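PDB 3HUR: alanine racemase, which belongs to the two-domain alanine racemase family, in which a TIM-barrel-type N-terminal domain is joined to a C-terminal domain rich in beta strands. Local coordinates for residues Thr10-Asp15 and Thr365-Ile370; Leu200-Asn205 and Ala222-Gln227; Val283-Phe288 and Gln320-Leu325. One frame throughout, in Å; residues are numbered along the deposited sequence.

In the fold
All three contacts are buried, but they lie in different parts of the two-domain fold. Contact 2 belongs to the N-terminal barrel, where the short strands 201-202 and 222-223 meet; its centre is about 44 Å from that of contact 3. Contacts 1 and 3 reach the same mixed sheet of the C-terminal part, have centres about 19 Å apart and touch where Thr10 packs on Pro287 and Phe288. Their chemistry differs: contact 1 is apolar packing of a turn on a strand, contact 2 centres on an arginine-serine grip, and contact 3 is a regular antiparallel ladder. Contacts 1 and 3 also touch neighbouring subunits, whereas contact 2 touches none.

Contact 1 (Thr10-Asp15 and Thr365-Ile370); sequences TWVSVD and TLAPRI. With SO4 (sulfate ion), chain C.
Ile370 and Val12 meet with their side chains at about a right angle, CG1 of Ile370 lying 3.9 Å from CG2 of Val12. This is a type I beta turn, Ala367 to Ile370, packed on strand 10-15 of the mixed sheet that forms much of the C-terminal part of the fold. The turn is closed by a backbone bond from Ile370 N to Ala367 O (3.2 Å). CG1 of Ile370 stands between its own backbone N and carbonyl carbon (chi1 77°), and CD1 continues over the backbone of Trp11, 3.5 Å from the Trp11 C atom. The other branch, CG2 of Ile370, meets Thr10, whose side chain it also crosses at about a right angle; there the methyl lies 3.6 Å from Thr10 OG1. Val12 points its two methyls to different partners: CG2 faces Ile370 and, more loosely, the CB of Ala367, while CG1, anti to the backbone N, meets CD2 of Leu366 obliquely at 4.1 Å. Arg372, on the strand 372-375 that pairs with 10-15, bonds through its guanidinium to the carbonyls of Leu366, Ala367 and Ile370. Gln363 of the second subunit packs on Arg369 and Ile370. The guanidinium of Arg369 meets a sulfate ion, probably from the crystallisation liquor, which Gly293 N also binds. The sulfur lies in the guanidinium plane, at its edge. NE reaches O2 and O3 only weakly, while Arg369 NH2 bonds to sulfate O1 at 2.6 Å and nearly straight (168°).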
loop_
_atom_site.group_PDB
_atom_site.type_symbol
_atom_site.label_atom_id
_atom_site.label_comp_id
_atom_site.label_asym_id
_atom_site.label_seq_id
_atom_site.Cartn_x
_atom_site.Cartn_y
_atom_site.Cartn_z
ATOM N N THR A 10 1.316 -8.460 -20.023
ATOM C CA THR A 10 0.927 -7.091 -20.063
ATOM C C THR A 10 2.110 -6.262 -20.535
ATOM O O THR A 10 3.244 -6.686 -20.405
ATOM C CB THR A 10 0.492 -6.631 -18.677
ATOM O OG1 THR A 10 1.569 -6.822 -17.735
ATOM C CG2 THR A 10 -0.725 -7.357 -18.226
ATOM N N TRP A 11 1.850 -5.085 -21.076
ATOM C CA TRP A 11 2.901 -4.192 -21.506
ATOM C C TRP A 11 2.363 -2.763 -21.762
ATOM O O TRP A 11 1.148 -2.555 -21.848
ATOM C CB TRP A 11 3.557 -4.751 -22.767
ATOM C CG TRP A 11 2.666 -4.845 -23.942
ATOM C CD1 TRP A 11 2.480 -3.906 -24.904
ATOM C CD2 TRP A 11 1.836 -5.965 -24.307
ATOM N NE1 TRP A 11 1.555 -4.357 -25.841
ATOM C CE2 TRP A 11 1.147 -5.614 -25.486
ATOM C CE3 TRP A 11 1.606 -7.229 -23.743
ATOM C CZ2 TRP A 11 0.284 -6.474 -26.114
ATOM C CZ3 TRP A 11 0.723 -8.061 -24.353
ATOM C CH2 TRP A 11 0.077 -7.695 -25.534
ATOM N N VAL A 12 3.269 -1.794 -21.864
ATOM C CA VAL A 12 2.942 -0.397 -22.221
ATOM C C VAL A 12 3.329 -0.228 -23.639
ATOM O O VAL A 12 4.483 -0.400 -23.982
ATOM C CB VAL A 12 3.761 0.675 -21.480
ATOM C CG1 VAL A 12 3.349 2.091 -21.971
ATOM C CG2 VAL A 12 3.577 0.552 -19.992
ATOM N N SER A 13 2.344 0.125 -24.452
ATOM C CA SER A 13 2.503 0.249 -25.877
ATOM C C SER A 13 2.667 1.750 -26.172
ATOM O O SER A 13 1.819 2.544 -25.803
ATOM C CB SER A 13 1.248 -0.307 -26.544
ATOM O OG SER A 13 1.319 -0.064 -27.919
ATOM N N VAL A 14 3.740 2.103 -26.855
ATOM C CA VAL A 14 4.137 3.465 -27.100
ATOM C C VAL A 14 4.214 3.724 -28.625
ATOM O O VAL A 14 5.055 3.165 -29.326
ATOM C CB VAL A 14 5.542 3.729 -26.522
ATOM C CG1 VAL A 14 5.965 5.158 -26.843
ATOM C CG2 VAL A 14 5.607 3.429 -25.013
ATOM N N ASP A 15 3.337 4.565 -29.135
ATOM C CA ASP A 15 3.281 4.834 -30.559
ATOM C C ASP A 15 4.171 6.033 -30.925
ATOM O O ASP A 15 3.833 7.200 -30.633
ATOM C CB ASP A 15 1.837 5.116 -30.927
ATOM C CG ASP A 15 1.706 5.705 -32.285
ATOM O OD1 ASP A 15 2.756 5.961 -32.913
ATOM O OD2 ASP A 15 0.555 5.928 -32.698
ATOM N N THR A 365 5.234 6.857 -12.963
ATOM C CA THR A 365 4.122 6.395 -12.152
ATOM C C THR A 365 3.230 5.507 -13.033
ATOM O O THR A 365 2.083 5.259 -12.665
ATOM C CB THR A 365 3.234 7.597 -11.624
ATOM O OG1 THR A 365 2.674 8.276 -12.758
ATOM C CG2 THR A 365 4.039 8.564 -10.777
ATOM N N LEU A 366 3.718 5.104 -14.215
ATOM C CA LEU A 366 2.967 4.239 -15.106
ATOM C C LEU A 366 3.637 2.840 -15.177
ATOM O O LEU A 366 4.596 2.649 -15.916
ATOM C CB LEU A 366 2.842 4.870 -16.489
ATOM C CG LEU A 366 2.002 4.080 -17.492
ATOM C CD1 LEU A 366 0.536 4.065 -17.082
ATOM C CD2 LEU A 366 2.127 4.557 -18.949
ATOM N N ALA A 367 3.123 1.889 -14.386
ATOM C CA ALA A 367 3.393 0.437 -14.545
ATOM C C ALA A 367 4.853 0.206 -14.730
ATOM O O ALA A 367 5.279 -0.339 -15.724
ATOM C CB ALA A 367 2.632 -0.134 -15.708
ATOM N N PRO A 368 5.625 0.611 -13.750
ATOM C CA PRO A 368 7.073 0.592 -13.848
ATOM C C PRO A 368 7.699 -0.789 -14.048
ATOM O O PRO A 368 8.858 -0.872 -14.520
ATOM C CB PRO A 368 7.547 1.206 -12.538
ATOM C CG PRO A 368 6.429 1.072 -11.601
ATOM C CD PRO A 368 5.135 0.867 -12.386
ATOM N N ARG A 369 6.962 -1.852 -13.751
ATOM C CA ARG A 369 7.540 -3.165 -13.787
ATOM C C ARG A 369 7.296 -3.902 -15.068
ATOM O O ARG A 369 7.820 -5.002 -15.212
ATOM C CB ARG A 369 7.061 -3.979 -12.593
ATOM C CG ARG A 369 7.741 -3.502 -11.286
ATOM C CD ARG A 369 7.248 -4.211 -10.050
ATOM N NE ARG A 369 5.802 -4.255 -9.975
ATOM C CZ ARG A 369 5.095 -5.277 -9.484
ATOM N NH1 ARG A 369 5.701 -6.368 -9.003
ATOM N NH2 ARG A 369 3.762 -5.209 -9.470
ATOM N N ILE A 370 6.550 -3.306 -16.020
ATOM C CA ILE A 370 6.296 -3.938 -17.328
ATOM C C ILE A 370 7.048 -3.254 -18.509
ATOM O O ILE A 370 7.454 -2.115 -18.428
ATOM C CB ILE A 370 4.765 -4.077 -17.636
ATOM C CG1 ILE A 370 4.143 -2.766 -18.076
ATOM C CG2 ILE A 370 4.014 -4.582 -16.438
ATOM C CD1 ILE A 370 2.599 -2.859 -18.258
HETATM S S SO4 C . 3.099 -2.050 -10.624
HETATM O O1 SO4 C . 2.242 -3.207 -10.306
HETATM O O2 SO4 C . 3.899 -1.956 -9.392
HETATM O O3 SO4 C . 3.838 -2.266 -11.937
HETATM O O4 SO4 C . 2.265 -0.853 -10.816
#

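Contact 2 (Leu200-Asn205 and Ala222-Gln227); sequences LFSMAN and AIRPGQ. With SO4 (sulfate ion), chain B.
Ala222 and Ser202 begin the contact, their CB atoms 4.0 Å apart. Ala222 N makes a weak bond to Phe201 O, and Ala222 O receives the hydroxyl of Ser202, modelled at a very short separation that is doubtful in detail. Ile223 follows, its CG2 resting 4.1 Å from the CB of Ala204, while the rest of its side chain leads off toward Ile26 and Thr30 of helix 16-30. Arg224 does most of the work. Its backbone N bonds to Ala204 O (3.0 Å). Its side chain bends at chi3 (-95°), bringing NE round to Ser202. The guanidinium then grips one atom side-on: NE is 2.8 Å from Ser202 OG in an almost straight bond (168°), and NH2 reaches the same OG at 3.2 Å, with the oxygen in the guanidinium plane. The hydroxyl thus accepts two N-H groups. NH2 also bonds to Thr164 O and weakly to Ser202 O. The two segments hold strands 201-202 and 222-223, the seventh and eighth in the parallel order of the TIM-type barrel, and meet where the barrel closes. Beyond Pro225, which packs on Val35 and Leu23, Gly226 N bonds to Ser206 OG and, weakly, to sulfate O4. The same Ser206 OG bonds to the ion, consistent with the phosphate-binding position common beyond strands seven and eight of TIM barrels. Asn205 brings its CB to 3.4 Å from sulfate O2, its OD1 being bonded to Thr208. Last, Gln227 N gives a straight but long bond to sulfate O1, 3.3 Å away.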
loop_
_atom_site.group_PDB
_atom_site.type_symbol
_atom_site.label_atom_id
_atom_site.label_comp_id
_atom_site.label_asym_id
_atom_site.label_seq_id
_atom_site.Cartn_x
_atom_site.Cartn_y
_atom_site.Cartn_z
ATOM N N LEU A 200 18.408 33.295 -30.216
ATOM C CA LEU A 200 18.877 32.452 -29.134
ATOM C C LEU A 200 17.878 32.336 -27.934
ATOM O O LEU A 200 18.115 31.604 -26.957
ATOM C CB LEU A 200 20.203 33.024 -28.630
ATOM C CG LEU A 200 21.369 33.143 -29.631
ATOM C CD1 LEU A 200 22.602 33.813 -28.968
ATOM C CD2 LEU A 200 21.791 31.756 -30.223
ATOM N N PHE A 201 16.764 33.061 -27.981
ATOM C CA PHE A 201 15.899 33.103 -26.830
ATOM C C PHE A 201 15.072 31.840 -26.728
ATOM O O PHE A 201 14.517 31.377 -27.699
ATOM C CB PHE A 201 14.994 34.334 -26.861
ATOM C CG PHE A 201 15.703 35.645 -26.545
ATOM C CD1 PHE A 201 16.764 35.701 -25.648
ATOM C CD2 PHE A 201 15.273 36.825 -27.141
ATOM C CE1 PHE A 201 17.397 36.903 -25.370
ATOM C CE2 PHE A 201 15.893 38.053 -26.868
ATOM C CZ PHE A 201 16.956 38.090 -25.985
ATOM N N SER A 202 15.000 31.264 -25.544
ATOM C CA SER A 202 14.096 30.161 -25.327
ATOM C C SER A 202 13.337 30.403 -24.068
ATOM O O SER A 202 13.924 30.446 -22.991
ATOM C CB SER A 202 14.830 28.808 -25.212
ATOM O OG SER A 202 13.878 27.770 -25.004
ATOM N N MET A 203 12.021 30.482 -24.208
ATOM C CA MET A 203 11.181 30.901 -23.113
ATOM C C MET A 203 10.151 29.861 -22.683
ATOM O O MET A 203 9.761 29.873 -21.518
ATOM C CB MET A 203 10.460 32.248 -23.499
ATOM C CG MET A 203 11.439 33.465 -23.582
ATOM S SD MET A 203 10.724 35.091 -23.945
ATOM C CE MET A 203 10.054 35.477 -22.380
ATOM N N ALA A 204 9.712 28.994 -23.611
ATOM C CA ALA A 204 8.471 28.223 -23.457
ATOM C C ALA A 204 8.657 26.754 -23.073
ATOM O O ALA A 204 9.099 25.938 -23.898
ATOM C CB ALA A 204 7.689 28.297 -24.731
ATOM N N ASN A 205 8.272 26.414 -21.838
ATOM C CA ASN A 205 8.085 24.998 -21.428
ATOM C C ASN A 205 6.754 24.539 -21.960
ATOM O O ASN A 205 6.165 25.225 -22.789
ATOM C CB ASN A 205 8.166 24.821 -19.916
ATOM C CG ASN A 205 7.033 25.514 -19.185
ATOM O OD1 ASN A 205 6.020 25.914 -19.789
ATOM N ND2 ASN A 205 7.196 25.664 -17.867
ATOM N N ALA A 222 12.827 29.123 -29.755
ATOM C CA ALA A 222 13.144 27.730 -29.416
ATOM C C ALA A 222 12.280 27.294 -28.241
ATOM O O ALA A 222 12.495 27.727 -27.081
ATOM C CB ALA A 222 14.601 27.570 -29.055
ATOM N N ILE A 223 11.305 26.446 -28.559
ATOM C CA ILE A 223 10.456 25.836 -27.554
ATOM C C ILE A 223 11.067 24.535 -26.990
ATOM O O ILE A 223 11.907 23.906 -27.625
ATOM C CB ILE A 223 9.037 25.618 -28.076
ATOM C CG1 ILE A 223 8.969 24.583 -29.200
ATOM C CG2 ILE A 223 8.442 26.950 -28.535
ATOM C CD1 ILE A 223 7.487 24.188 -29.576
ATOM N N ARG A 224 10.654 24.196 -25.768
ATOM C CA ARG A 224 11.211 23.093 -24.975
ATOM C C ARG A 224 10.135 22.160 -24.454
ATOM O O ARG A 224 9.960 22.027 -23.265
ATOM C CB ARG A 224 11.966 23.671 -23.797
ATOM C CG ARG A 224 13.293 24.201 -24.189
ATOM C CD ARG A 224 14.072 24.575 -22.939
ATOM N NE ARG A 224 13.810 25.983 -22.790
ATOM C CZ ARG A 224 13.416 26.625 -21.709
ATOM N NH1 ARG A 224 13.313 26.077 -20.521
ATOM N NH2 ARG A 224 13.189 27.897 -21.862
ATOM N N PRO A 225 9.380 21.523 -25.345
ATOM C CA PRO A 225 8.318 20.630 -24.895
ATOM C C PRO A 225 8.857 19.378 -24.218
ATOM O O PRO A 225 9.714 18.716 -24.763
ATOM C CB PRO A 225 7.613 20.267 -26.184
ATOM C CG PRO A 225 8.578 20.527 -27.219
ATOM C CD PRO A 225 9.377 21.652 -26.799
ATOM N N GLY A 226 8.388 19.124 -23.003
ATOM C CA GLY A 226 8.757 17.927 -22.215
ATOM C C GLY A 226 7.540 17.059 -21.970
ATOM O O GLY A 226 7.148 16.301 -22.827
ATOM N N GLN A 227 6.902 17.218 -20.831
ATOM C CA GLN A 227 5.838 16.320 -20.448
ATOM C C GLN A 227 4.746 16.198 -21.458
ATOM O O GLN A 227 4.029 15.178 -21.469
ATOM C CB GLN A 227 5.130 16.790 -19.226
ATOM C CG GLN A 227 5.854 16.730 -17.988
ATOM C CD GLN A 227 4.891 16.851 -16.815
ATOM O OE1 GLN A 227 5.076 17.695 -15.942
ATOM N NE2 GLN A 227 3.865 15.988 -16.785
HETATM S S SO4 B . 8.069 20.717 -19.108
HETATM O O1 SO4 B . 7.575 19.475 -18.568
HETATM O O2 SO4 B . 7.647 21.871 -18.357
HETATM O O3 SO4 B . 9.495 20.732 -18.970
HETATM O O4 SO4 B . 7.515 20.740 -20.452
#

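Contact 3 (Val283-Phe288 and Gln320-Leu325); sequences VATLPF and QTMVKL
Thr321 gives its hydroxyl proton to the carbonyl of Phe288, OG1 standing 2.6 Å from Phe288 O and 37° above the carbonyl plane. Next to it runs an antiparallel ladder between strands 283-286 and 321-324, whose directions differ by 153°. Ala284 and Val323 form one hydrogen-bonded pair, with Val323 N 2.7 Å from Ala284 O; Leu286 and Thr321 form the next, with Leu286 N 2.7 Å from Thr321 O. Leu286 O takes Thr321 N and, weakly, Phe288 N, the latter closing an inverse gamma turn centred on Pro287. Outside the ladder, the Phe288 ring crosses the Thr321 side chain obliquely, CE1 3.5 Å from OG1. On the Thr321 face CD1 of Leu286 meets CG2 of Val323 at 3.9 Å; past the strand end, both methyls of Leu325 lie 3.7 Å from Ala284 CB. On the other face, with Thr285, CG1 of Val283 reaches Met322 CB at 4.0 Å. Beyond the end of strand 321-324, Gln320 lies side by side with Thr285, pointing the same way. Thr285 OG1 bonds to Tyr271 of the third subunit; Gln320 NE2 bonds to Tyr354 of the second and Tyr271 O of the third, its OE1 to Thr317. Backbone bonds thus set the register, the Thr321 hydroxyl ties in Phe288 beyond the strand, Leu286, Val323 and Ala284 make that face otherwise apolar, and Thr285 and Gln320 link subunits.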
loop_
_atom_site.group_PDB
_atom_site.type_symbol
_atom_site.label_atom_id
_atom_site.label_comp_id
_atom_site.label_asym_id
_atom_site.label_seq_id
_atom_site.Cartn_x
_atom_site.Cartn_y
_atom_site.Cartn_z
ATOM N N VAL A 283 -16.621 -15.812 -23.066
ATOM C CA VAL A 283 -15.931 -15.022 -22.045
ATOM C C VAL A 283 -14.417 -15.227 -22.040
ATOM O O VAL A 283 -13.926 -16.361 -21.970
ATOM C CB VAL A 283 -16.380 -15.381 -20.682
ATOM C CG1 VAL A 283 -15.476 -14.671 -19.649
ATOM C CG2 VAL A 283 -17.830 -14.993 -20.526
ATOM N N ALA A 284 -13.699 -14.104 -22.109
ATOM C CA ALA A 284 -12.233 -14.096 -22.117
ATOM C C ALA A 284 -11.691 -13.795 -20.710
ATOM O O ALA A 284 -12.246 -12.962 -19.963
ATOM C CB ALA A 284 -11.725 -13.099 -23.133
ATOM N N THR A 285 -10.649 -14.526 -20.356
ATOM C CA THR A 285 -9.825 -14.286 -19.158
ATOM C C THR A 285 -8.515 -13.556 -19.548
ATOM O O THR A 285 -7.758 -14.032 -20.414
ATOM C CB THR A 285 -9.379 -15.608 -18.558
ATOM O OG1 THR A 285 -10.529 -16.376 -18.288
ATOM C CG2 THR A 285 -8.547 -15.425 -17.267
ATOM N N LEU A 286 -8.252 -12.430 -18.900
ATOM C CA LEU A 286 -7.101 -11.604 -19.229
ATOM C C LEU A 286 -6.123 -11.748 -18.075
ATOM O O LEU A 286 -6.533 -11.805 -16.924
ATOM C CB LEU A 286 -7.525 -10.130 -19.418
ATOM C CG LEU A 286 -8.721 -9.865 -20.339
ATOM C CD1 LEU A 286 -8.988 -8.384 -20.441
ATOM C CD2 LEU A 286 -8.566 -10.450 -21.739
ATOM N N PRO A 287 -4.831 -11.814 -18.368
ATOM C CA PRO A 287 -3.921 -12.148 -17.307
ATOM C C PRO A 287 -3.443 -10.918 -16.538
ATOM O O PRO A 287 -2.245 -10.700 -16.387
ATOM C CB PRO A 287 -2.801 -12.846 -18.049
ATOM C CG PRO A 287 -2.720 -12.073 -19.348
ATOM C CD PRO A 287 -4.155 -11.799 -19.674
ATOM N N PHE A 288 -4.383 -10.118 -16.051
ATOM C CA PHE A 288 -4.081 -9.169 -15.016
ATOM C C PHE A 288 -5.148 -9.109 -13.952
ATOM O O PHE A 288 -6.301 -9.432 -14.167
ATOM C CB PHE A 288 -3.871 -7.784 -15.618
ATOM C CG PHE A 288 -5.009 -7.309 -16.453
ATOM C CD1 PHE A 288 -6.055 -6.649 -15.884
ATOM C CD2 PHE A 288 -5.023 -7.532 -17.815
ATOM C CE1 PHE A 288 -7.101 -6.207 -16.647
ATOM C CE2 PHE A 288 -6.065 -7.064 -18.603
ATOM C CZ PHE A 288 -7.107 -6.409 -18.005
ATOM N N GLN A 320 -6.431 -12.325 -12.780
ATOM C CA GLN A 320 -7.444 -12.701 -13.735
ATOM C C GLN A 320 -8.523 -11.641 -13.746
ATOM O O GLN A 320 -9.058 -11.267 -12.719
ATOM C CB GLN A 320 -8.092 -14.047 -13.376
ATOM C CG GLN A 320 -7.171 -15.216 -13.531
ATOM C CD GLN A 320 -7.623 -16.421 -12.735
ATOM O OE1 GLN A 320 -8.447 -16.313 -11.835
ATOM N NE2 GLN A 320 -7.074 -17.566 -13.049
ATOM N N THR A 321 -8.862 -11.226 -14.937
ATOM C CA THR A 321 -9.954 -10.349 -15.173
ATOM C C THR A 321 -10.750 -10.992 -16.304
ATOM O O THR A 321 -10.155 -11.516 -17.272
ATOM C CB THR A 321 -9.420 -8.968 -15.597
ATOM O OG1 THR A 321 -8.704 -8.394 -14.498
ATOM C CG2 THR A 321 -10.521 -8.057 -15.973
ATOM N N MET A 322 -12.075 -10.991 -16.192
ATOM C CA MET A 322 -12.906 -11.654 -17.218
ATOM C C MET A 322 -13.690 -10.641 -18.062
ATOM O O MET A 322 -14.104 -9.624 -17.556
ATOM C CB MET A 322 -13.823 -12.673 -16.566
ATOM C CG MET A 322 -13.152 -14.010 -16.215
ATOM S SD MET A 322 -14.349 -15.100 -15.386
ATOM C CE MET A 322 -15.030 -14.052 -14.186
ATOM N N VAL A 323 -13.837 -10.917 -19.356
ATOM C CA VAL A 323 -14.604 -10.050 -20.259
ATOM C C VAL A 323 -15.576 -10.808 -21.167
ATOM O O VAL A 323 -15.219 -11.777 -21.828
ATOM C CB VAL A 323 -13.638 -9.201 -21.140
ATOM C CG1 VAL A 323 -14.395 -8.425 -22.210
ATOM C CG2 VAL A 323 -12.832 -8.253 -20.264
ATOM N N LYS A 324 -16.812 -10.331 -21.218
ATOM C CA LYS A 324 -17.807 -10.851 -22.162
ATOM C C LYS A 324 -17.505 -10.313 -23.529
ATOM O O LYS A 324 -17.564 -9.120 -23.718
ATOM C CB LYS A 324 -19.234 -10.427 -21.764
ATOM C CG LYS A 324 -20.352 -11.059 -22.648
ATOM C CD LYS A 324 -21.748 -10.497 -22.338
ATOM C CE LYS A 324 -22.793 -11.060 -23.365
ATOM N NZ LYS A 324 -24.246 -10.667 -23.102
ATOM N N LEU A 325 -17.220 -11.204 -24.477
ATOM C CA LEU A 325 -16.877 -10.839 -25.860
ATOM C C LEU A 325 -18.124 -10.819 -26.766
ATOM O O LEU A 325 -19.122 -11.475 -26.475
ATOM C CB LEU A 325 -15.881 -11.846 -26.423
ATOM C CG LEU A 325 -14.661 -12.205 -25.558
ATOM C CD1 LEU A 325 -13.929 -13.469 -26.072
ATOM C CD2 LEU A 325 -13.713 -11.007 -25.461
#